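TetR family transcriptional repressor LfrR (Mycobacterium smegmatis, PDB 2V57) represses transcription of the lfrRA operon by binding directly to the lfrR-lfrA promoter region through a helix-turn-helix DNA-binding motif. Local coordinates at residues V92-L97 against F152-M156; L99-L104 against Q157-E161; D126-V130 against R149-W153. One frame throughout, in Å; residues are numbered along the deposited sequence.

Contact 1: V92-L97 against F152-M156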
ATOM      1  N   VAL B  92      -1.063  20.502  -1.440  1.00 22.90           N
ATOM      2  CA  VAL B  92      -0.910  19.279  -2.224  1.00 19.22           C
ATOM      3  C   VAL B  92      -1.293  18.047  -1.418  1.00 21.97           C
ATOM      4  O   VAL B  92      -2.034  17.183  -1.907  1.00 22.75           O
ATOM      5  CB  VAL B  92       0.516  19.143  -2.783  1.00 23.54           C
ATOM      6  CG1 VAL B  92       0.771  17.721  -3.281  1.00 22.01           C
ATOM      7  CG2 VAL B  92       0.726  20.177  -3.903  1.00 24.73           C
ATOM      8  N   VAL B  93      -0.787  17.962  -0.188  1.00 17.24           N
ATOM      9  CA  VAL B  93      -1.155  16.880   0.716  1.00 20.70           C
ATOM     10  C   VAL B  93      -2.675  16.810   0.912  1.00 22.79           C
ATOM     11  O   VAL B  93      -3.279  15.739   0.800  1.00 18.61           O
ATOM     12  CB  VAL B  93      -0.461  17.018   2.097  1.00 23.57           C
ATOM     13  CG1 VAL B  93      -1.025  15.987   3.080  1.00 21.14           C
ATOM     14  CG2 VAL B  93       1.075  16.850   1.958  1.00 19.43           C
ATOM     15  N   GLU B  94      -3.288  17.953   1.209  1.00 20.78           N
ATOM     16  CA  GLU B  94      -4.741  17.992   1.385  1.00 20.05           C
ATOM     17  C   GLU B  94      -5.467  17.498   0.149  1.00 23.25           C
ATOM     18  O   GLU B  94      -6.398  16.698   0.244  1.00 27.44           O
ATOM     19  CB  GLU B  94      -5.206  19.414   1.724  1.00 24.39           C
ATOM     20  CG  GLU B  94      -4.792  19.855   3.106  1.00 28.22           C
ATOM     21  CD  GLU B  94      -4.936  21.347   3.313  1.00 41.80           C
ATOM     22  OE1 GLU B  94      -5.056  22.087   2.315  1.00 45.23           O
ATOM     23  OE2 GLU B  94      -4.922  21.787   4.480  1.00 46.87           O
ATOM     24  N   SER B  95      -5.031  17.986  -1.009  1.00 22.84           N
ATOM     25  CA  SER B  95      -5.658  17.645  -2.278  1.00 26.01           C
ATOM     26  C   SER B  95      -5.699  16.134  -2.484  1.00 26.72           C
ATOM     27  O   SER B  95      -6.714  15.601  -2.926  1.00 27.18           O
ATOM     28  CB  SER B  95      -4.950  18.347  -3.451  1.00 26.22           C
ATOM     29  OG  SER B  95      -3.762  17.667  -3.874  1.00 32.43           O
ATOM     30  N   GLN B  96      -4.609  15.446  -2.144  1.00 22.99           N
ATOM     31  CA  GLN B  96      -4.563  13.985  -2.259  1.00 19.14           C
ATOM     32  C   GLN B  96      -5.287  13.256  -1.122  1.00 20.67           C
ATOM     33  O   GLN B  96      -5.906  12.212  -1.349  1.00 24.17           O
ATOM     34  CB  GLN B  96      -3.111  13.488  -2.369  1.00 20.83           C
ATOM     35  CG  GLN B  96      -2.351  14.165  -3.497  1.00 23.21           C
ATOM     36  CD  GLN B  96      -2.953  13.889  -4.872  1.00 23.70           C
ATOM     37  OE1 GLN B  96      -3.045  12.740  -5.301  1.00 24.12           O
ATOM     38  NE2 GLN B  96      -3.353  14.948  -5.569  1.00 22.45           N
ATOM     39  N   LEU B  97      -5.205  13.777   0.098  1.00 17.04           N
ATOM     40  CA  LEU B  97      -5.929  13.157   1.201  1.00 21.85           C
ATOM     41  C   LEU B  97      -7.432  13.135   0.889  1.00 30.13           C
ATOM     42  O   LEU B  97      -8.138  12.172   1.212  1.00 25.56           O
ATOM     43  CB  LEU B  97      -5.666  13.877   2.527  1.00 17.27           C
ATOM     44  CG  LEU B  97      -6.105  13.160   3.803  1.00 22.59           C
ATOM     45  CD1 LEU B  97      -5.366  11.835   4.023  1.00 29.38           C
ATOM     46  CD2 LEU B  97      -5.957  14.086   5.035  1.00 28.15           C
ATOM     47  N   PHE B 152       6.144   9.461  -0.276  1.00 16.80           N
ATOM     48  CA  PHE B 152       4.998  10.347  -0.265  1.00 13.50           C
ATOM     49  C   PHE B 152       3.716   9.542  -0.295  1.00 15.16           C
ATOM     50  O   PHE B 152       2.829   9.741   0.524  1.00 19.91           O
ATOM     51  CB  PHE B 152       4.997  11.316  -1.456  1.00 13.72           C
ATOM     52  CG  PHE B 152       3.800  12.220  -1.454  1.00 21.19           C
ATOM     53  CD1 PHE B 152       3.816  13.424  -0.751  1.00 16.75           C
ATOM     54  CD2 PHE B 152       2.626  11.833  -2.099  1.00 21.40           C
ATOM     55  CE1 PHE B 152       2.691  14.243  -0.738  1.00 21.39           C
ATOM     56  CE2 PHE B 152       1.504  12.647  -2.079  1.00 23.13           C
ATOM     57  CZ  PHE B 152       1.544  13.857  -1.404  1.00 20.91           C
ATOM     58  N   TRP B 153       3.629   8.599  -1.219  1.00 13.67           N
ATOM     59  CA  TRP B 153       2.406   7.822  -1.363  1.00 13.37           C
ATOM     60  C   TRP B 153       2.202   6.847  -0.208  1.00 20.72           C
ATOM     61  O   TRP B 153       1.074   6.570   0.174  1.00 18.14           O
ATOM     62  CB  TRP B 153       2.375   7.127  -2.733  1.00 15.87           C
ATOM     63  CG  TRP B 153       1.863   8.083  -3.734  1.00 21.61           C
ATOM     64  CD1 TRP B 153       2.539   8.620  -4.779  1.00 26.31           C
ATOM     65  CD2 TRP B 153       0.563   8.707  -3.726  1.00 21.23           C
ATOM     66  NE1 TRP B 153       1.734   9.503  -5.447  1.00 26.42           N
ATOM     67  CE2 TRP B 153       0.514   9.566  -4.830  1.00 28.55           C
ATOM     68  CE3 TRP B 153      -0.567   8.581  -2.913  1.00 22.77           C
ATOM     69  CZ2 TRP B 153      -0.626  10.330  -5.141  1.00 27.69           C
ATOM     70  CZ3 TRP B 153      -1.698   9.332  -3.215  1.00 30.75           C
ATOM     71  CH2 TRP B 153      -1.716  10.194  -4.332  1.00 30.54           C
ATOM     72  N   ALA B 154       3.290   6.334   0.368  1.00 17.85           N
ATOM     73  CA  ALA B 154       3.128   5.458   1.522  1.00 20.01           C
ATOM     74  C   ALA B 154       2.567   6.234   2.716  1.00 23.14           C
ATOM     75  O   ALA B 154       1.695   5.740   3.441  1.00 20.00           O
ATOM     76  CB  ALA B 154       4.433   4.749   1.871  1.00 18.72           C
ATOM     77  N   LEU B 155       3.055   7.459   2.904  1.00 20.35           N
ATOM     78  CA  LEU B 155       2.583   8.288   3.983  1.00 18.71           C
ATOM     79  C   LEU B 155       1.134   8.696   3.722  1.00 15.98           C
ATOM     80  O   LEU B 155       0.348   8.771   4.650  1.00 20.44           O
ATOM     81  CB  LEU B 155       3.462   9.527   4.180  1.00 20.24           C
ATOM     82  CG  LEU B 155       4.866   9.362   4.763  1.00 22.49           C
ATOM     83  CD1 LEU B 155       5.615  10.703   4.762  1.00 23.17           C
ATOM     84  CD2 LEU B 155       4.792   8.821   6.166  1.00 24.30           C
ATOM     85  N   MET B 156       0.792   8.990   2.470  1.00 17.84           N
ATOM     86  CA  MET B 156      -0.589   9.322   2.150  1.00 19.61           C
ATOM     87  C   MET B 156      -1.503   8.176   2.575  1.00 22.76           C
ATOM     88  O   MET B 156      -2.577   8.397   3.121  1.00 20.61           O
ATOM     89  CB  MET B 156      -0.781   9.622   0.666  1.00 22.89           C
ATOM     90  CG  MET B 156      -0.157  10.950   0.190  1.00 24.59           C
ATOM     91  SD  MET B 156      -0.741  12.395   1.097  1.00 22.74           S
ATOM     92  CE  MET B 156      -2.510  12.076   1.115  1.00 21.38           C
TER
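Buried helix-helix packing joins helix 85-97 to helix 147-164 in the all-helical body of this TetR-family regulator. The local axes cross at -57° with a closest approach of 11.2 Å, and Leu97 and Met156 have the nearest CA atoms (6.6 Å). Met156, with chi1 to chi3 all m, bends its side chain across the gap: CE lies 3.3 Å from Leu97 N and 3.8 Å from Val93 O, and SD lies 4.1 Å from Val93 CG1. Phe152 meets Val93 (CE1 to CG2, 4.1 Å) and Val92 (CZ to CG1, 4.4 Å), while CG of Gln96 approaches its ring edge. Gln96 OE1 sits 3.0 Å from Trp153 CH2, near the indole plane; Gln96 OE1 is hydrogen-bonded to Ser71 OG of helix 56-77. On helix 147-164, Ala154 and Leu155 pack on Ala154 and Val151 of the second subunit. The two segments thus adhere through apolar packing, with the side-chain amide of Gln96 satisfied elsewhere (OE1 by Ser71, NE2 by Ser95 OG).

Contact 2: L99-L104 against Q157-E161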
ATOM      1  N   LEU B  99      -8.971  12.627  -1.731  1.00 27.03           N
ATOM      2  CA  LEU B  99      -9.395  11.598  -2.672  1.00 24.67           C
ATOM      3  C   LEU B  99     -10.079  10.462  -1.908  1.00 25.25           C
ATOM      4  O   LEU B  99     -10.900   9.742  -2.468  1.00 28.09           O
ATOM      5  CB  LEU B  99      -8.203  11.040  -3.477  1.00 24.40           C
ATOM      6  CG  LEU B  99      -7.405  11.987  -4.387  1.00 30.17           C
ATOM      7  CD1 LEU B  99      -6.102  11.350  -4.870  1.00 32.88           C
ATOM      8  CD2 LEU B  99      -8.257  12.432  -5.572  1.00 31.20           C
ATOM      9  N   GLY B 100      -9.717  10.280  -0.639  1.00 26.68           N
ATOM     10  CA  GLY B 100     -10.348   9.268   0.187  1.00 28.83           C
ATOM     11  C   GLY B 100      -9.692   7.897   0.108  1.00 30.45           C
ATOM     12  O   GLY B 100      -8.746   7.683  -0.651  1.00 24.03           O
ATOM     13  N   PRO B 101     -10.193   6.955   0.913  1.00 31.53           N
ATOM     14  CA  PRO B 101      -9.588   5.631   1.052  1.00 26.33           C
ATOM     15  C   PRO B 101      -9.681   4.747  -0.190  1.00 26.33           C
ATOM     16  O   PRO B 101      -9.097   3.672  -0.155  1.00 25.05           O
ATOM     17  CB  PRO B 101     -10.381   5.012   2.218  1.00 33.13           C
ATOM     18  CG  PRO B 101     -11.682   5.760   2.213  1.00 36.40           C
ATOM     19  CD  PRO B 101     -11.284   7.161   1.882  1.00 36.10           C
ATOM     20  N   ILE B 102     -10.373   5.153  -1.254  1.00 21.65           N
ATOM     21  CA  ILE B 102     -10.368   4.319  -2.465  1.00 22.18           C
ATOM     22  C   ILE B 102      -8.946   4.214  -3.028  1.00 17.15           C
ATOM     23  O   ILE B 102      -8.583   3.255  -3.724  1.00 22.84           O
ATOM     24  CB  ILE B 102     -11.363   4.820  -3.552  1.00 23.52           C
ATOM     25  CG1 ILE B 102     -11.606   3.724  -4.606  1.00 21.13           C
ATOM     26  CG2 ILE B 102     -10.874   6.120  -4.195  1.00 21.97           C
ATOM     27  CD1 ILE B 102     -12.343   2.500  -4.037  1.00 18.97           C
ATOM     28  N   VAL B 103      -8.114   5.197  -2.705  1.00 23.45           N
ATOM     29  CA  VAL B 103      -6.716   5.153  -3.137  1.00 23.74           C
ATOM     30  C   VAL B 103      -5.983   3.906  -2.620  1.00 25.70           C
ATOM     31  O   VAL B 103      -5.104   3.386  -3.297  1.00 29.78           O
ATOM     32  CB  VAL B 103      -5.955   6.458  -2.771  1.00 20.88           C
ATOM     33  CG1 VAL B 103      -4.486   6.365  -3.184  1.00 21.61           C
ATOM     34  CG2 VAL B 103      -6.654   7.665  -3.416  1.00 23.67           C
ATOM     35  N   LEU B 104      -6.363   3.412  -1.441  1.00 21.50           N
ATOM     36  CA  LEU B 104      -5.794   2.174  -0.916  1.00 31.04           C
ATOM     37  C   LEU B 104      -6.183   0.993  -1.784  1.00 28.95           C
ATOM     38  O   LEU B 104      -5.447   0.001  -1.903  1.00 27.36           O
ATOM     39  CB  LEU B 104      -6.295   1.909   0.505  1.00 27.41           C
ATOM     40  CG  LEU B 104      -5.892   2.909   1.592  1.00 27.05           C
ATOM     41  CD1 LEU B 104      -6.803   2.740   2.798  1.00 29.27           C
ATOM     42  CD2 LEU B 104      -4.428   2.718   1.983  1.00 22.08           C
ATOM     43  N   GLN B 157      -1.074   6.950   2.327  1.00 17.76           N
ATOM     44  CA  GLN B 157      -1.930   5.812   2.654  1.00 19.06           C
ATOM     45  C   GLN B 157      -2.005   5.554   4.155  1.00 18.88           C
ATOM     46  O   GLN B 157      -3.036   5.101   4.660  1.00 23.55           O
ATOM     47  CB  GLN B 157      -1.511   4.593   1.862  1.00 23.88           C
ATOM     48  CG  GLN B 157      -1.744   4.847   0.374  1.00 29.41           C
ATOM     49  CD  GLN B 157      -1.231   3.740  -0.490  1.00 33.01           C
ATOM     50  OE1 GLN B 157      -1.913   2.731  -0.689  1.00 33.84           O
ATOM     51  NE2 GLN B 157      -0.019   3.910  -1.013  1.00 31.29           N
ATOM     52  N   ALA B 158      -0.935   5.884   4.876  1.00 16.50           N
ATOM     53  CA  ALA B 158      -1.011   5.894   6.329  1.00 18.54           C
ATOM     54  C   ALA B 158      -2.101   6.893   6.732  1.00 26.91           C
ATOM     55  O   ALA B 158      -2.843   6.676   7.699  1.00 24.16           O
ATOM     56  CB  ALA B 158       0.319   6.290   6.928  1.00 17.93           C
ATOM     57  N   GLY B 159      -2.171   7.996   5.986  1.00 21.97           N
ATOM     58  CA  GLY B 159      -3.190   9.004   6.195  1.00 19.23           C
ATOM     59  C   GLY B 159      -4.595   8.472   5.964  1.00 21.26           C
ATOM     60  O   GLY B 159      -5.469   8.700   6.788  1.00 21.46           O
ATOM     61  N   TYR B 160      -4.831   7.780   4.846  1.00 21.61           N
ATOM     62  CA  TYR B 160      -6.171   7.221   4.618  1.00 28.03           C
ATOM     63  C   TYR B 160      -6.556   6.225   5.706  1.00 26.24           C
ATOM     64  O   TYR B 160      -7.721   6.146   6.104  1.00 22.08           O
ATOM     65  CB  TYR B 160      -6.303   6.540   3.255  1.00 22.65           C
ATOM     66  CG  TYR B 160      -5.920   7.408   2.085  1.00 27.03           C
ATOM     67  CD1 TYR B 160      -6.614   8.581   1.800  1.00 23.12           C
ATOM     68  CD2 TYR B 160      -4.872   7.045   1.254  1.00 25.06           C
ATOM     69  CE1 TYR B 160      -6.259   9.366   0.728  1.00 26.94           C
ATOM     70  CE2 TYR B 160      -4.503   7.826   0.188  1.00 27.54           C
ATOM     71  CZ  TYR B 160      -5.196   8.992  -0.069  1.00 27.04           C
ATOM     72  OH  TYR B 160      -4.829   9.767  -1.141  1.00 23.14           O
ATOM     73  N   GLU B 161      -5.585   5.443   6.164  1.00 24.14           N
ATOM     74  CA  GLU B 161      -5.838   4.449   7.205  1.00 24.79           C
ATOM     75  C   GLU B 161      -6.200   5.133   8.508  1.00 28.65           C
ATOM     76  O   GLU B 161      -7.150   4.733   9.187  1.00 30.35           O
ATOM     77  CB  GLU B 161      -4.615   3.556   7.428  1.00 26.33           C
ATOM     78  CG  GLU B 161      -4.063   2.909   6.176  1.00 34.98           C
ATOM     79  CD  GLU B 161      -4.657   1.554   5.905  1.00 46.94           C
ATOM     80  OE1 GLU B 161      -5.879   1.389   6.110  1.00 51.94           O
ATOM     81  OE2 GLU B 161      -3.895   0.649   5.490  1.00 48.93           O
TER
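In this TetR-type helical fold, the turn between helix 85-97 and helix 102-106 wraps around Tyr160 of helix 147-164, which gives up 123 Å² to the contact, the largest share of any residue here. Leu99 makes a marginal approach, its CD1 4.2 Å from Tyr160 OH, which is hydrogen-bonded to Gln96 O; the leucine also packs on Leu70 and Ser71 of helix 56-77. Gly100 breaks the helical conformation with a positive phi of 88°; at its backbone angles a CB would be jammed against the preceding carbonyl O and would clash with Pro101 CD, so the turn calls for glycine. Its own carbonyl O lies over one face of the Tyr160 ring, 3.3 Å from CE1. Pro101 comes next, its CA 5.2 Å from that of Tyr160 and its N 4.0 Å from Tyr160 CD1. The CA-to-CB bond of Ile102 points away from helix 147-164; its side chain packs on helices 11-27 and 56-77. Val103 packs against the ring, its CB 3.6 Å from CE2 of Tyr160. Leu104, already in helix 102-106, spreads over helix 147-164, meeting Tyr160, Glu161 and Gln157. The polar end of Gln157 is engaged elsewhere, its OE1 accepting from Tyr108 OH of the second subunit, while its aliphatic part takes the leucine: Leu104 CD2 rests 3.5 Å from Gln157 CB.

Contact 3: D126-V130 against R149-W153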
ATOM      1  N   ASP B 126       3.108  11.432 -12.795  1.00 20.73           N
ATOM      2  CA  ASP B 126       3.629  10.975 -11.501  1.00 22.22           C
ATOM      3  C   ASP B 126       4.940  11.638 -11.056  1.00 24.92           C
ATOM      4  O   ASP B 126       5.406  11.400  -9.948  1.00 29.92           O
ATOM      5  CB  ASP B 126       3.705   9.443 -11.430  1.00 27.96           C
ATOM      6  CG  ASP B 126       4.931   8.878 -12.099  1.00 32.38           C
ATOM      7  OD1 ASP B 126       5.693   9.632 -12.742  1.00 41.04           O
ATOM      8  OD2 ASP B 126       5.138   7.653 -11.991  1.00 35.62           O
ATOM      9  N   GLU B 127       5.517  12.497 -11.896  1.00 24.73           N
ATOM     10  CA  GLU B 127       6.704  13.255 -11.471  1.00 29.37           C
ATOM     11  C   GLU B 127       6.385  14.605 -10.829  1.00 29.57           C
ATOM     12  O   GLU B 127       7.260  15.209 -10.215  1.00 30.18           O
ATOM     13  CB  GLU B 127       7.674  13.485 -12.633  1.00 28.00           C
ATOM     14  CG  GLU B 127       8.251  12.233 -13.246  1.00 35.96           C
ATOM     15  CD  GLU B 127       9.118  11.432 -12.284  1.00 45.04           C
ATOM     16  OE1 GLU B 127       9.272  11.842 -11.114  1.00 40.44           O
ATOM     17  OE2 GLU B 127       9.650  10.382 -12.707  1.00 56.27           O
ATOM     18  N   ALA B 128       5.156  15.092 -10.987  1.00 28.77           N
ATOM     19  CA  ALA B 128       4.798  16.414 -10.466  1.00 30.07           C
ATOM     20  C   ALA B 128       5.011  16.516  -8.950  1.00 27.29           C
ATOM     21  O   ALA B 128       5.576  17.489  -8.469  1.00 24.89           O
ATOM     22  CB  ALA B 128       3.355  16.788 -10.842  1.00 27.66           C
ATOM     23  N   ILE B 129       4.552  15.515  -8.207  1.00 19.99           N
ATOM     24  CA  ILE B 129       4.748  15.470  -6.760  1.00 23.90           C
ATOM     25  C   ILE B 129       6.224  15.557  -6.351  1.00 25.72           C
ATOM     26  O   ILE B 129       6.574  16.237  -5.384  1.00 31.17           O
ATOM     27  CB  ILE B 129       4.120  14.204  -6.153  1.00 30.19           C
ATOM     28  CG1 ILE B 129       4.279  14.205  -4.632  1.00 30.65           C
ATOM     29  CG2 ILE B 129       4.738  12.950  -6.761  1.00 38.28           C
ATOM     30  CD1 ILE B 129       3.863  15.509  -3.998  1.00 34.47           C
ATOM     31  N   VAL B 130       7.078  14.868  -7.095  1.00 23.55           N
ATOM     32  CA  VAL B 130       8.511  14.883  -6.860  1.00 27.83           C
ATOM     33  C   VAL B 130       9.083  16.284  -7.086  1.00 36.19           C
ATOM     34  O   VAL B 130       9.926  16.750  -6.313  1.00 29.48           O
ATOM     35  CB  VAL B 130       9.223  13.902  -7.813  1.00 30.27           C
ATOM     36  CG1 VAL B 130      10.739  13.991  -7.662  1.00 28.08           C
ATOM     37  CG2 VAL B 130       8.729  12.482  -7.590  1.00 29.48           C
ATOM     38  N   ARG B 149       9.010   9.743  -4.163  1.00 22.65           N
ATOM     39  CA  ARG B 149       7.659   9.472  -4.656  1.00 21.54           C
ATOM     40  C   ARG B 149       6.997   8.373  -3.825  1.00 21.87           C
ATOM     41  O   ARG B 149       5.856   8.509  -3.393  1.00 19.95           O
ATOM     42  CB  ARG B 149       7.671   9.072  -6.130  1.00 21.80           C
ATOM     43  CG  ARG B 149       6.284   8.842  -6.720  1.00 19.04           C
ATOM     44  CD  ARG B 149       6.353   8.877  -8.272  1.00 26.07           C
ATOM     45  NE  ARG B 149       6.925   7.642  -8.799  1.00 31.87           N
ATOM     46  CZ  ARG B 149       8.204   7.485  -9.122  1.00 39.20           C
ATOM     47  NH1 ARG B 149       9.049   8.499  -8.989  1.00 51.36           N
ATOM     48  NH2 ARG B 149       8.636   6.312  -9.576  1.00 38.14           N
ATOM     49  N   ARG B 150       7.709   7.277  -3.631  1.00 20.67           N
ATOM     50  CA  ARG B 150       7.175   6.142  -2.879  1.00 24.60           C
ATOM     51  C   ARG B 150       6.880   6.433  -1.420  1.00 19.84           C
ATOM     52  O   ARG B 150       5.895   5.942  -0.882  1.00 17.16           O
ATOM     53  CB  ARG B 150       8.112   4.954  -2.977  1.00 22.39           C
ATOM     54  CG  ARG B 150       7.933   4.229  -4.274  1.00 31.56           C
ATOM     55  CD  ARG B 150       9.220   3.652  -4.764  1.00 39.29           C
ATOM     56  NE  ARG B 150       8.942   2.859  -5.944  1.00 37.19           N
ATOM     57  CZ  ARG B 150       9.867   2.365  -6.741  1.00 38.63           C
ATOM     58  NH1 ARG B 150      11.145   2.603  -6.488  1.00 39.93           N
ATOM     59  NH2 ARG B 150       9.501   1.649  -7.803  1.00 46.29           N
ATOM     60  N   VAL B 151       7.738   7.214  -0.777  1.00 16.75           N
ATOM     61  CA  VAL B 151       7.494   7.613   0.591  1.00 16.03           C
ATOM     62  C   VAL B 151       6.268   8.528   0.661  1.00 19.47           C
ATOM     63  O   VAL B 151       5.441   8.371   1.533  1.00 16.66           O
ATOM     64  CB  VAL B 151       8.739   8.269   1.231  1.00 14.14           C
ATOM     65  CG1 VAL B 151       8.396   8.895   2.589  1.00 14.45           C
ATOM     66  CG2 VAL B 151       9.857   7.223   1.390  1.00 18.22           C
ATOM     67  N   PHE B 152       6.144   9.461  -0.276  1.00 16.80           N
ATOM     68  CA  PHE B 152       4.998  10.347  -0.265  1.00 13.50           C
ATOM     69  C   PHE B 152       3.716   9.542  -0.295  1.00 15.16           C
ATOM     70  O   PHE B 152       2.829   9.741   0.524  1.00 19.91           O
ATOM     71  CB  PHE B 152       4.997  11.316  -1.456  1.00 13.72           C
ATOM     72  CG  PHE B 152       3.800  12.220  -1.454  1.00 21.19           C
ATOM     73  CD1 PHE B 152       3.816  13.424  -0.751  1.00 16.75           C
ATOM     74  CD2 PHE B 152       2.626  11.833  -2.099  1.00 21.40           C
ATOM     75  CE1 PHE B 152       2.691  14.243  -0.738  1.00 21.39           C
ATOM     76  CE2 PHE B 152       1.504  12.647  -2.079  1.00 23.13           C
ATOM     77  CZ  PHE B 152       1.544  13.857  -1.404  1.00 20.91           C
ATOM     78  N   TRP B 153       3.629   8.599  -1.219  1.00 13.67           N
ATOM     79  CA  TRP B 153       2.406   7.822  -1.363  1.00 13.37           C
ATOM     80  C   TRP B 153       2.202   6.847  -0.208  1.00 20.72           C
ATOM     81  O   TRP B 153       1.074   6.570   0.174  1.00 18.14           O
ATOM     82  CB  TRP B 153       2.375   7.127  -2.733  1.00 15.87           C
ATOM     83  CG  TRP B 153       1.863   8.083  -3.734  1.00 21.61           C
ATOM     84  CD1 TRP B 153       2.539   8.620  -4.779  1.00 26.31           C
ATOM     85  CD2 TRP B 153       0.563   8.707  -3.726  1.00 21.23           C
ATOM     86  NE1 TRP B 153       1.734   9.503  -5.447  1.00 26.42           N
ATOM     87  CE2 TRP B 153       0.514   9.566  -4.830  1.00 28.55           C
ATOM     88  CE3 TRP B 153      -0.567   8.581  -2.913  1.00 22.77           C
ATOM     89  CZ2 TRP B 153      -0.626  10.330  -5.141  1.00 27.69           C
ATOM     90  CZ3 TRP B 153      -1.698   9.332  -3.215  1.00 30.75           C
ATOM     91  CH2 TRP B 153      -1.716  10.194  -4.332  1.00 30.54           C
TER
HETATM   92  O   HOH W   1       3.238  10.393  -7.950  1.00 34.02           O
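Segment 126-130, which leads into helix 128-134, packs against the N-terminal half of helix 147-164 through charge, water and apolar contacts. This is helix packing within the all-helical C-terminal part, which in TetR-family regulators forms the ligand-binding and dimerization domain. Arg149 has the most surface covered (97 Å²). Its aliphatic part runs past Val130, whose CG2 is 3.9 Å from Arg149 CB, and its CD comes 3.2 Å from Asp126 O. The guanidinium joins a salt-bridge network with two acids: Asp126 OD2 lies 3.7 Å from Arg149 NE and Glu127 OE1 lies 4.0 Å from Arg149 NH1. Both bridges are long, and both oxygens stand well out of the guanidinium plane, so the attraction is one of charge and no N-H points at either acid. Arg150, one step on, turns to a salt bridge with Asp165 of the second subunit. Phe152 returns to the interface: CD1 of Ile129 sits over its ring face, 3.8 Å from the centroid and 14° off the normal, a well-centred CH-pi contact. Trp153 reaches across through a water, which accepts from Trp153 NE1 (3.1 Å) and donates to Asp126 O (3.1 Å). Helix 85-97 closes in beside these residues: its Val92 touches Ile129, its Val93 touches Phe152, and its Gln96 touches Trp153.

How the contacts relate
Helix 147-164 is common to all three contacts, which follow one another along it: contact 3 on 149-153, contact 1 on 152-156 and contact 2 on 157-161. The centres of contacts 1 and 2 are about 8 Å apart, those of 1 and 3 about 9 Å, and those of 2 and 3 about 15 Å. Phe152 and Trp153 belong to both contacts 1 and 3, and Val92 CG1 touches Ile129 CD1 at 3.9 Å. Contacts 1 and 2 are tied by a probable hydrogen bond, Tyr160 OH to Gln96 O at 2.7 Å; Trp153 CZ3, 3.8 Å from Tyr160 OH, joins 3 to 2. Each contact also reaches the second subunit, and none includes the DNA-binding motif, residues 34-53.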